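PDB 4YZT: cellulose hydrolase from Bacillus licheniformis, which hydrolyses beta-1,4-glucosidic bonds within cellulose chains, acting as a family 5 endo-beta-1,4-glucanase with a TIM-barrel catalytic domain. Local coordinates for residues Y87-D90 with T91-N95. Numbering follows the deposited sequence.
Sequences YPID and TDWMN
Asp90 caps the start of helix 91-105 by taking the backbone N-H of Trp93 onto its carboxylate, with 2.9 Å from Trp93 N to Asp90 OD1. Asp90 OD1 receives it on the lone pair turned away from OD2, and the N-H...O angle of 147° makes the bond somewhat bent. Asp90 CG stands anti to its own backbone nitrogen (chi1 179°), which swings the carboxylate back over the first turn, where Asp92 N also lies 3.0 Å from Asp90 OD1. The carbonyl of Asp90 then opens the helical pattern: Met94 N donates to Asp90 O over 3.0 Å in a nearly straight bond (169°). The N-cap residue thus satisfies two amides of the first turn, one by side chain and one by backbone, and Asn95 N continues the series by bonding to Thr91 O. The Asp92 carboxylate is close enough, Asp92 OD2 to Asp90 OD1 4.5 Å, that the two acids probably repel mildly, while the positive end of the helix dipole would favour both.

Next to the N-cap, Ile89 supplies the apolar contact. Its CD1 meets the methyl CE of Met94 at 3.8 Å, because the Met94 chain bends at chi2 and chi3 and folds back toward the loop. Ile89 CG2 approaches the edge of the Trp93 indole, 4.2 Å from Trp93 CD1. Beyond the contact, Trp93 stacks on His80 and meets Trp77 at right angles. Segment 87-90 belongs to a beta-alpha loop of the TIM barrel, from its second strand, 70-73, to helix 91-105; Gln143 of helix 130-147 hydrogen-bonds Tyr87 O and Ile89 N.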
ATOM      1  N   TYR A  87      -7.070  27.889 -20.389  1.00 22.56           N
ATOM      2  CA  TYR A  87      -7.154  26.963 -19.253  1.00 19.79           C
ATOM      3  C   TYR A  87      -6.348  27.431 -18.025  1.00 19.08           C
ATOM      4  O   TYR A  87      -5.545  26.665 -17.469  1.00 17.25           O
ATOM      5  CB  TYR A  87      -6.686  25.565 -19.681  1.00 18.12           C
ATOM      6  CG  TYR A  87      -7.468  24.971 -20.851  1.00 19.25           C
ATOM      7  CD1 TYR A  87      -8.766  24.484 -20.689  1.00 16.79           C
ATOM      8  CD2 TYR A  87      -6.897  24.897 -22.114  1.00 20.46           C
ATOM      9  CE1 TYR A  87      -9.476  23.933 -21.774  1.00 17.71           C
ATOM     10  CE2 TYR A  87      -7.587  24.351 -23.188  1.00 20.87           C
ATOM     11  CZ  TYR A  87      -8.868  23.870 -23.012  1.00 20.01           C
ATOM     12  OH  TYR A  87      -9.522  23.341 -24.097  1.00 23.56           O
ATOM     13  N   PRO A  88      -6.559  28.691 -17.596  1.00 18.39           N
ATOM     14  CA  PRO A  88      -5.745  29.198 -16.487  1.00 17.49           C
ATOM     15  C   PRO A  88      -5.988  28.403 -15.207  1.00 19.91           C
ATOM     16  O   PRO A  88      -7.133  28.145 -14.846  1.00 19.46           O
ATOM     17  CB  PRO A  88      -6.213  30.651 -16.346  1.00 19.70           C
ATOM     18  CG  PRO A  88      -7.621  30.636 -16.830  1.00 20.51           C
ATOM     19  CD  PRO A  88      -7.652  29.620 -17.947  1.00 20.62           C
ATOM     20  N   ILE A  89      -4.910  27.991 -14.545  1.00 17.67           N
ATOM     21  CA  ILE A  89      -5.044  27.300 -13.275  1.00 17.39           C
ATOM     22  C   ILE A  89      -5.318  28.341 -12.189  1.00 17.50           C
ATOM     23  O   ILE A  89      -4.667  29.390 -12.143  1.00 16.76           O
ATOM     24  CB  ILE A  89      -3.790  26.465 -12.947  1.00 17.52           C
ATOM     25  CG1 ILE A  89      -3.663  25.309 -13.937  1.00 16.08           C
ATOM     26  CG2 ILE A  89      -3.851  25.934 -11.525  1.00 14.78           C
ATOM     27  CD1 ILE A  89      -2.269  24.700 -14.034  1.00 13.70           C
ATOM     28  N   ASP A  90      -6.321  28.051 -11.359  1.00 17.36           N
ATOM     29  CA  ASP A  90      -6.691  28.891 -10.227  1.00 21.09           C
ATOM     30  C   ASP A  90      -5.474  29.307  -9.391  1.00 16.41           C
ATOM     31  O   ASP A  90      -4.693  28.462  -8.973  1.00 15.68           O
ATOM     32  CB  ASP A  90      -7.691  28.140  -9.359  1.00 23.36           C
ATOM     33  CG  ASP A  90      -8.105  28.921  -8.141  1.00 29.86           C
ATOM     34  OD1 ASP A  90      -7.416  28.797  -7.106  1.00 31.85           O
ATOM     35  OD2 ASP A  90      -9.126  29.650  -8.209  1.00 31.58           O
ATOM     36  N   THR A  91      -5.333  30.607  -9.146  1.00 17.28           N
ATOM     37  CA  THR A  91      -4.156  31.151  -8.480  1.00 21.13           C
ATOM     38  C   THR A  91      -3.994  30.628  -7.054  1.00 19.60           C
ATOM     39  O   THR A  91      -2.873  30.315  -6.621  1.00 18.33           O
ATOM     40  CB  THR A  91      -4.203  32.693  -8.444  1.00 25.91           C
ATOM     41  OG1 THR A  91      -4.265  33.196  -9.783  1.00 28.99           O
ATOM     42  CG2 THR A  91      -2.963  33.251  -7.770  0.79 26.31           C
ATOM     43  N   ASP A  92      -5.097  30.533  -6.318  1.00 20.26           N
ATOM     44  CA  ASP A  92      -5.013  30.044  -4.946  1.00 21.38           C
ATOM     45  C   ASP A  92      -4.589  28.580  -4.908  1.00 19.25           C
ATOM     46  O   ASP A  92      -3.872  28.166  -3.998  1.00 15.50           O
ATOM     47  CB  ASP A  92      -6.345  30.223  -4.224  1.00 25.35           C
ATOM     48  CG  ASP A  92      -6.655  31.677  -3.925  1.00 31.92           C
ATOM     49  OD1 ASP A  92      -5.720  32.445  -3.588  1.00 30.15           O
ATOM     50  OD2 ASP A  92      -7.844  32.054  -4.028  1.00 36.83           O
ATOM     51  N   TRP A  93      -5.023  27.799  -5.896  1.00 16.69           N
ATOM     52  CA  TRP A  93      -4.637  26.394  -5.952  1.00 15.32           C
ATOM     53  C   TRP A  93      -3.153  26.275  -6.272  1.00 16.59           C
ATOM     54  O   TRP A  93      -2.435  25.522  -5.617  1.00 15.09           O
ATOM     55  CB  TRP A  93      -5.460  25.623  -6.994  1.00 16.57           C
ATOM     56  CG  TRP A  93      -5.087  24.165  -7.077  1.00 16.14           C
ATOM     57  CD1 TRP A  93      -4.441  23.534  -8.106  1.00 12.67           C
ATOM     58  CD2 TRP A  93      -5.341  23.164  -6.088  1.00 15.20           C
ATOM     59  NE1 TRP A  93      -4.282  22.197  -7.815  1.00 13.59           N
ATOM     60  CE2 TRP A  93      -4.819  21.946  -6.577  1.00 14.86           C
ATOM     61  CE3 TRP A  93      -5.946  23.185  -4.823  1.00 17.49           C
ATOM     62  CZ2 TRP A  93      -4.893  20.746  -5.845  1.00 13.63           C
ATOM     63  CZ3 TRP A  93      -6.029  21.995  -4.100  1.00 15.19           C
ATOM     64  CH2 TRP A  93      -5.501  20.794  -4.615  1.00 13.52           C
ATOM     65  N   MET A  94      -2.689  27.016  -7.277  1.00 15.53           N
ATOM     66  CA  MET A  94      -1.274  26.965  -7.608  1.00 14.24           C
ATOM     67  C   MET A  94      -0.433  27.420  -6.415  1.00 15.19           C
ATOM     68  O   MET A  94       0.609  26.834  -6.129  1.00 14.99           O
ATOM     69  CB  MET A  94      -0.947  27.817  -8.831  1.00 14.78           C
ATOM     70  CG  MET A  94       0.487  27.630  -9.308  1.00 14.60           C
ATOM     71  SD  MET A  94       0.821  26.018 -10.055  1.00 15.94           S
ATOM     72  CE  MET A  94       0.310  26.376 -11.737  1.00 16.73           C
ATOM     73  N   ASN A  95      -0.894  28.446  -5.706  1.00 15.20           N
ATOM     74  CA  ASN A  95      -0.181  28.883  -4.511  1.00 17.25           C
ATOM     75  C   ASN A  95      -0.117  27.781  -3.463  1.00 16.87           C
ATOM     76  O   ASN A  95       0.906  27.619  -2.791  1.00 14.83           O
ATOM     77  CB  ASN A  95      -0.822  30.126  -3.890  1.00 19.81           C
ATOM     78  CG  ASN A  95      -0.597  31.377  -4.714  1.00 20.41           C
ATOM     79  OD1 ASN A  95       0.236  31.397  -5.620  1.00 21.91           O
ATOM     80  ND2 ASN A  95      -1.341  32.433  -4.396  1.00 19.84           N
TER